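Putative metalloprotease II (Bacteroides fragilis, PDB 4ON1) probably acts as an extracellular zinc-dependent endopeptidase of the fragilysin type, cutting peptide bonds with a metal ion held by its catalytic domain. Local coordinates at residues 203-215 and 279-292. Numbering follows the deposited sequence.
Sequences LEFMLIKEKDGGS and QDKKPYILLRDGTW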
loop_
_atom_site.group_PDB
_atom_site.type_symbol
_atom_site.label_atom_id
_atom_site.label_comp_id
_atom_site.label_asym_id
_atom_site.label_seq_id
_atom_site.Cartn_x
_atom_site.Cartn_y
_atom_site.Cartn_z
ATOM N N LEU A 203 5.502 -12.534 9.691
ATOM C CA LEU A 203 5.212 -12.684 8.274
ATOM C C LEU A 203 5.972 -11.616 7.495
ATOM O O LEU A 203 5.723 -10.423 7.673
ATOM C CB LEU A 203 3.706 -12.578 8.017
ATOM C CG LEU A 203 3.219 -12.777 6.582
ATOM C CD1 LEU A 203 3.765 -14.073 5.990
ATOM C CD2 LEU A 203 1.706 -12.764 6.544
ATOM N N GLU A 204 6.924 -12.035 6.664
ATOM C CA GLU A 204 7.706 -11.074 5.879
ATOM C C GLU A 204 7.329 -11.088 4.407
ATOM O O GLU A 204 7.448 -12.118 3.744
ATOM C CB GLU A 204 9.214 -11.336 6.013
ATOM C CG GLU A 204 10.077 -10.354 5.198
ATOM C CD GLU A 204 11.578 -10.597 5.345
ATOM O OE1 GLU A 204 11.975 -11.669 5.850
ATOM O OE2 GLU A 204 12.368 -9.711 4.954
ATOM N N PHE A 205 6.856 -9.949 3.905
ATOM C CA PHE A 205 6.572 -9.805 2.480
ATOM C C PHE A 205 7.771 -9.232 1.747
ATOM O O PHE A 205 8.306 -8.190 2.144
ATOM C CB PHE A 205 5.354 -8.909 2.249
ATOM C CG PHE A 205 4.088 -9.480 2.784
ATOM C CD1 PHE A 205 3.397 -10.453 2.074
ATOM C CD2 PHE A 205 3.597 -9.071 4.017
ATOM C CE1 PHE A 205 2.231 -10.994 2.578
ATOM C CE2 PHE A 205 2.430 -9.610 4.531
ATOM C CZ PHE A 205 1.743 -10.569 3.808
ATOM N N MET A 206 8.192 -9.915 0.685
ATOM C CA MET A 206 9.267 -9.417 -0.159
ATOM C C MET A 206 8.659 -8.679 -1.340
ATOM O O MET A 206 8.063 -9.284 -2.233
ATOM C CB MET A 206 10.167 -10.557 -0.636
ATOM C CG MET A 206 10.748 -11.421 0.480
ATOM S SD MET A 206 11.977 -10.521 1.455
ATOM C CE MET A 206 13.354 -10.527 0.296
ATOM N N LEU A 207 8.794 -7.359 -1.327
ATOM C CA LEU A 207 8.172 -6.531 -2.347
ATOM C C LEU A 207 9.220 -6.149 -3.380
ATOM O O LEU A 207 10.146 -5.387 -3.101
ATOM C CB LEU A 207 7.531 -5.297 -1.715
ATOM C CG LEU A 207 6.563 -5.615 -0.567
ATOM C CD1 LEU A 207 5.984 -4.350 0.013
ATOM C CD2 LEU A 207 5.442 -6.504 -1.045
ATOM N N ILE A 208 9.081 -6.704 -4.574
ATOM C CA ILE A 208 10.129 -6.592 -5.573
ATOM C C ILE A 208 9.733 -5.591 -6.646
ATOM O O ILE A 208 8.744 -5.790 -7.348
ATOM C CB ILE A 208 10.424 -7.955 -6.230
ATOM C CG1 ILE A 208 10.673 -9.033 -5.163
ATOM C CG2 ILE A 208 11.621 -7.840 -7.169
ATOM C CD1 ILE A 208 11.830 -8.702 -4.193
ATOM N N LYS A 209 10.491 -4.505 -6.763
ATOM C CA LYS A 209 10.195 -3.487 -7.776
ATOM C C LYS A 209 10.633 -3.949 -9.150
ATOM O O LYS A 209 11.807 -4.243 -9.364
ATOM C CB LYS A 209 10.875 -2.153 -7.435
ATOM C CG LYS A 209 10.380 -1.558 -6.122
ATOM C CD LYS A 209 11.254 -0.405 -5.648
ATOM C CE LYS A 209 11.109 0.804 -6.553
ATOM N NZ LYS A 209 11.887 1.956 -6.022
ATOM N N GLU A 210 9.681 -4.018 -10.077
ATOM C CA GLU A 210 9.981 -4.355 -11.466
ATOM C C GLU A 210 10.931 -3.308 -12.041
ATOM O O GLU A 210 10.748 -2.108 -11.832
ATOM C CB GLU A 210 8.693 -4.442 -12.293
ATOM C CG GLU A 210 8.897 -4.709 -13.787
ATOM C CD GLU A 210 7.583 -4.739 -14.567
ATOM O OE1 GLU A 210 6.621 -5.400 -14.109
ATOM O OE2 GLU A 210 7.506 -4.083 -15.626
ATOM N N LYS A 211 11.992 -3.757 -12.698
ATOM C CA LYS A 211 12.921 -2.819 -13.321
ATOM C C LYS A 211 12.242 -2.040 -14.442
ATOM O O LYS A 211 11.594 -2.625 -15.312
ATOM C CB LYS A 211 14.160 -3.534 -13.851
ATOM C CG LYS A 211 15.220 -2.552 -14.365
ATOM C CD LYS A 211 16.449 -3.275 -14.868
ATOM C CE LYS A 211 17.523 -2.289 -15.313
ATOM N NZ LYS A 211 18.736 -2.994 -15.825
ATOM N N ASP A 212 12.384 -0.717 -14.392
ATOM C CA ASP A 212 11.696 0.208 -15.290
ATOM C C ASP A 212 10.184 0.090 -15.171
ATOM O O ASP A 212 9.456 0.522 -16.058
ATOM C CB ASP A 212 12.122 -0.008 -16.749
ATOM C CG ASP A 212 13.627 0.096 -16.943
ATOM O OD1 ASP A 212 14.263 0.916 -16.247
ATOM O OD2 ASP A 212 14.170 -0.639 -17.796
ATOM N N GLY A 213 9.714 -0.474 -14.060
ATOM C CA GLY A 213 8.287 -0.635 -13.837
ATOM C C GLY A 213 7.592 0.642 -13.405
ATOM O O GLY A 213 6.365 0.742 -13.489
ATOM N N GLY A 214 8.369 1.610 -12.919
ATOM C CA GLY A 214 7.833 2.921 -12.581
ATOM C C GLY A 214 7.100 3.067 -11.249
ATOM O O GLY A 214 6.528 4.125 -10.981
ATOM N N SER A 215 7.101 2.028 -10.414
ATOM C CA SER A 215 6.479 2.127 -9.088
ATOM C C SER A 215 7.106 3.268 -8.293
ATOM O O SER A 215 8.327 3.312 -8.134
ATOM C CB SER A 215 6.625 0.818 -8.315
ATOM O OG SER A 215 5.688 -0.140 -8.766
ATOM N N GLN A 279 15.921 -17.602 0.445
ATOM C CA GLN A 279 14.741 -16.946 1.007
ATOM C C GLN A 279 13.478 -17.344 0.248
ATOM O O GLN A 279 12.600 -16.516 -0.009
ATOM C CB GLN A 279 14.911 -15.424 0.987
ATOM C CG GLN A 279 16.187 -14.919 1.656
ATOM C CD GLN A 279 16.221 -13.402 1.739
ATOM O OE1 GLN A 279 15.300 -12.771 2.265
ATOM N NE2 GLN A 279 17.275 -12.808 1.202
ATOM N N ASP A 280 13.389 -18.625 -0.091
ATOM C CA ASP A 280 12.346 -19.122 -0.987
ATOM C C ASP A 280 11.001 -19.414 -0.302
ATOM O O ASP A 280 10.026 -19.767 -0.966
ATOM C CB ASP A 280 12.858 -20.386 -1.680
ATOM C CG ASP A 280 13.183 -21.493 -0.694
ATOM O OD1 ASP A 280 14.129 -21.311 0.106
ATOM O OD2 ASP A 280 12.506 -22.547 -0.720
ATOM N N LYS A 281 10.941 -19.236 1.014
ATOM C CA LYS A 281 9.745 -19.584 1.776
ATOM C C LYS A 281 8.992 -18.355 2.265
ATOM O O LYS A 281 8.293 -18.410 3.273
ATOM C CB LYS A 281 10.130 -20.466 2.963
ATOM C CG LYS A 281 10.733 -21.804 2.559
ATOM C CD LYS A 281 11.102 -22.606 3.806
ATOM C CE LYS A 281 11.278 -24.079 3.502
ATOM N NZ LYS A 281 11.585 -24.845 4.748
ATOM N N LYS A 282 9.125 -17.258 1.524
ATOM C CA LYS A 282 8.419 -16.015 1.823
ATOM C C LYS A 282 7.538 -15.652 0.638
ATOM O O LYS A 282 7.820 -16.068 -0.483
ATOM C CB LYS A 282 9.404 -14.871 2.106
ATOM C CG LYS A 282 10.411 -15.143 3.203
ATOM C CD LYS A 282 11.403 -13.981 3.290
ATOM C CE LYS A 282 12.591 -14.323 4.184
ATOM N NZ LYS A 282 13.571 -13.207 4.197
ATOM N N PRO A 283 6.470 -14.879 0.883
ATOM C CA PRO A 283 5.648 -14.350 -0.211
ATOM C C PRO A 283 6.405 -13.278 -0.963
ATOM O O PRO A 283 6.968 -12.396 -0.319
ATOM C CB PRO A 283 4.426 -13.747 0.503
ATOM C CG PRO A 283 4.483 -14.275 1.918
ATOM C CD PRO A 283 5.937 -14.509 2.204
ATOM N N TYR A 284 6.420 -13.357 -2.289
ATOM C CA TYR A 284 7.069 -12.346 -3.118
ATOM C C TYR A 284 6.060 -11.663 -4.018
ATOM O O TYR A 284 5.297 -12.335 -4.700
ATOM C CB TYR A 284 8.172 -12.971 -3.972
ATOM C CG TYR A 284 9.436 -13.308 -3.222
ATOM C CD1 TYR A 284 9.503 -14.420 -2.407
ATOM C CD2 TYR A 284 10.575 -12.532 -3.371
ATOM C CE1 TYR A 284 10.667 -14.737 -1.727
ATOM C CE2 TYR A 284 11.742 -12.837 -2.698
ATOM C CZ TYR A 284 11.782 -13.938 -1.882
ATOM O OH TYR A 284 12.936 -14.246 -1.217
ATOM N N ILE A 285 6.052 -10.332 -4.029
ATOM C CA ILE A 285 5.143 -9.622 -4.915
ATOM C C ILE A 285 5.895 -8.657 -5.823
ATOM O O ILE A 285 6.671 -7.823 -5.353
ATOM C CB ILE A 285 4.060 -8.861 -4.123
ATOM C CG1 ILE A 285 3.233 -9.837 -3.286
ATOM C CG2 ILE A 285 3.110 -8.141 -5.071
ATOM C CD1 ILE A 285 3.529 -9.750 -1.815
ATOM N N LEU A 286 5.674 -8.792 -7.132
ATOM C CA LEU A 286 6.282 -7.900 -8.120
ATOM C C LEU A 286 5.456 -6.630 -8.279
ATOM O O LEU A 286 4.236 -6.695 -8.483
ATOM C CB LEU A 286 6.410 -8.604 -9.477
ATOM C CG LEU A 286 7.072 -7.795 -10.594
ATOM C CD1 LEU A 286 8.555 -7.590 -10.300
ATOM C CD2 LEU A 286 6.886 -8.486 -11.944
ATOM N N LEU A 287 6.122 -5.479 -8.220
ATOM C CA LEU A 287 5.428 -4.197 -8.258
ATOM C C LEU A 287 5.778 -3.348 -9.480
ATOM O O LEU A 287 6.951 -3.142 -9.801
ATOM C CB LEU A 287 5.738 -3.396 -6.985
ATOM C CG LEU A 287 5.424 -4.078 -5.645
ATOM C CD1 LEU A 287 5.773 -3.149 -4.477
ATOM C CD2 LEU A 287 3.963 -4.454 -5.591
ATOM N N ARG A 288 4.747 -2.843 -10.151
ATOM C CA ARG A 288 4.924 -1.891 -11.245
ATOM C C ARG A 288 3.881 -0.803 -11.112
ATOM O O ARG A 288 2.877 -0.987 -10.421
ATOM C CB ARG A 288 4.794 -2.572 -12.604
ATOM C CG ARG A 288 3.431 -3.227 -12.800
ATOM C CD ARG A 288 3.105 -3.463 -14.262
ATOM N NE ARG A 288 4.183 -4.144 -14.974
ATOM C CZ ARG A 288 4.086 -4.578 -16.227
ATOM N NH1 ARG A 288 2.950 -4.423 -16.894
ATOM N NH2 ARG A 288 5.119 -5.177 -16.805
ATOM N N ASP A 289 4.111 0.339 -11.749
ATOM C CA ASP A 289 3.109 1.390 -11.690
ATOM C C ASP A 289 1.907 1.045 -12.567
ATOM O O ASP A 289 0.775 1.391 -12.239
ATOM C CB ASP A 289 3.685 2.731 -12.115
ATOM C CG ASP A 289 2.681 3.844 -11.974
ATOM O OD1 ASP A 289 2.215 4.362 -13.006
ATOM O OD2 ASP A 289 2.333 4.180 -10.827
ATOM N N GLY A 290 2.168 0.362 -13.678
ATOM C CA GLY A 290 1.146 0.054 -14.656
ATOM C C GLY A 290 0.309 -1.172 -14.345
ATOM O O GLY A 290 0.141 -1.556 -13.189
ATOM N N THR A 291 -0.224 -1.785 -15.395
ATOM C CA THR A 291 -1.124 -2.920 -15.255
ATOM C C THR A 291 -0.739 -4.040 -16.206
ATOM O O THR A 291 0.253 -3.942 -16.924
ATOM C CB THR A 291 -2.574 -2.524 -15.551
ATOM O OG1 THR A 291 -2.639 -1.933 -16.855
ATOM C CG2 THR A 291 -3.090 -1.543 -14.507
ATOM N N TRP A 292 -1.540 -5.101 -16.214
ATOM C CA TRP A 292 -1.340 -6.202 -17.142
ATOM C C TRP A 292 -2.561 -6.383 -18.029
ATOM O O TRP A 292 -3.612 -5.785 -17.778
ATOM C CB TRP A 292 -1.030 -7.500 -16.392
ATOM C CG TRP A 292 0.286 -7.457 -15.694
ATOM C CD1 TRP A 292 1.485 -7.895 -16.181
ATOM C CD2 TRP A 292 0.550 -6.917 -14.394
ATOM N NE1 TRP A 292 2.477 -7.668 -15.258
ATOM C CE2 TRP A 292 1.931 -7.068 -14.154
ATOM C CE3 TRP A 292 -0.247 -6.324 -13.410
ATOM C CZ2 TRP A 292 2.529 -6.655 -12.964
ATOM C CZ3 TRP A 292 0.348 -5.913 -12.234
ATOM C CH2 TRP A 292 1.724 -6.082 -12.018
HETATM O O HOH W 1 15.169 -10.259 3.760
HETATM O O HOH W 2 8.479 -0.899 -10.536
HETATM O O HOH W 3 5.688 -7.933 -15.135
HETATM O O HOH W 4 4.439 0.069 -15.262
#
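Strands 203-209 and 284-288 run parallel, their axes 4.6 Å apart at closest and 31° from one another. Met206 N to Pro283 O opens a run of five backbone hydrogen bonds that closes with Glu210 N to Leu287 O; where the type II turn from Glu210 ends, Gly213 O accepts Asp289 N at 2.9 Å.

On one face of the pair, Met206 CB rests over the Tyr284 ring, 3.6 Å from its centroid, a CH-pi contact, while Ile208 CG1 meets the ring edge. The bend of Met206 at chi2 (-70°) leaves SD obliquely near the ring, a Met-aromatic contact, and the further bend at chi3 turns CE toward Gln279 OE1. The other face carries Leu207, whose CD2 lies 3.8 Å from Ile285 CD1; helix 217-230 packs against Leu207 and Leu287.

Charge closes both ends. Lys282 NZ reaches Glu204 OE1 at 2.8 Å from above the carboxylate plane and also binds Gln279 OE1, while Glu204 OE2 bonds to Thr245. Arg288 meets the Glu210 carboxylate with NE to OE1 at 2.9 Å and NH2 to OE2 at 2.9 Å, both on the syn side. Thr291 O takes NH1, Gly254 O takes NH2, and Trp292 NE1 sits over the centre of one guanidinium face. This pair lies where the parallel strands end, within what is probably a metzincin-like catalytic domain. So many partners fix the rotation of the buried guanidinium, and its charge would be expected to keep Glu210 ionised.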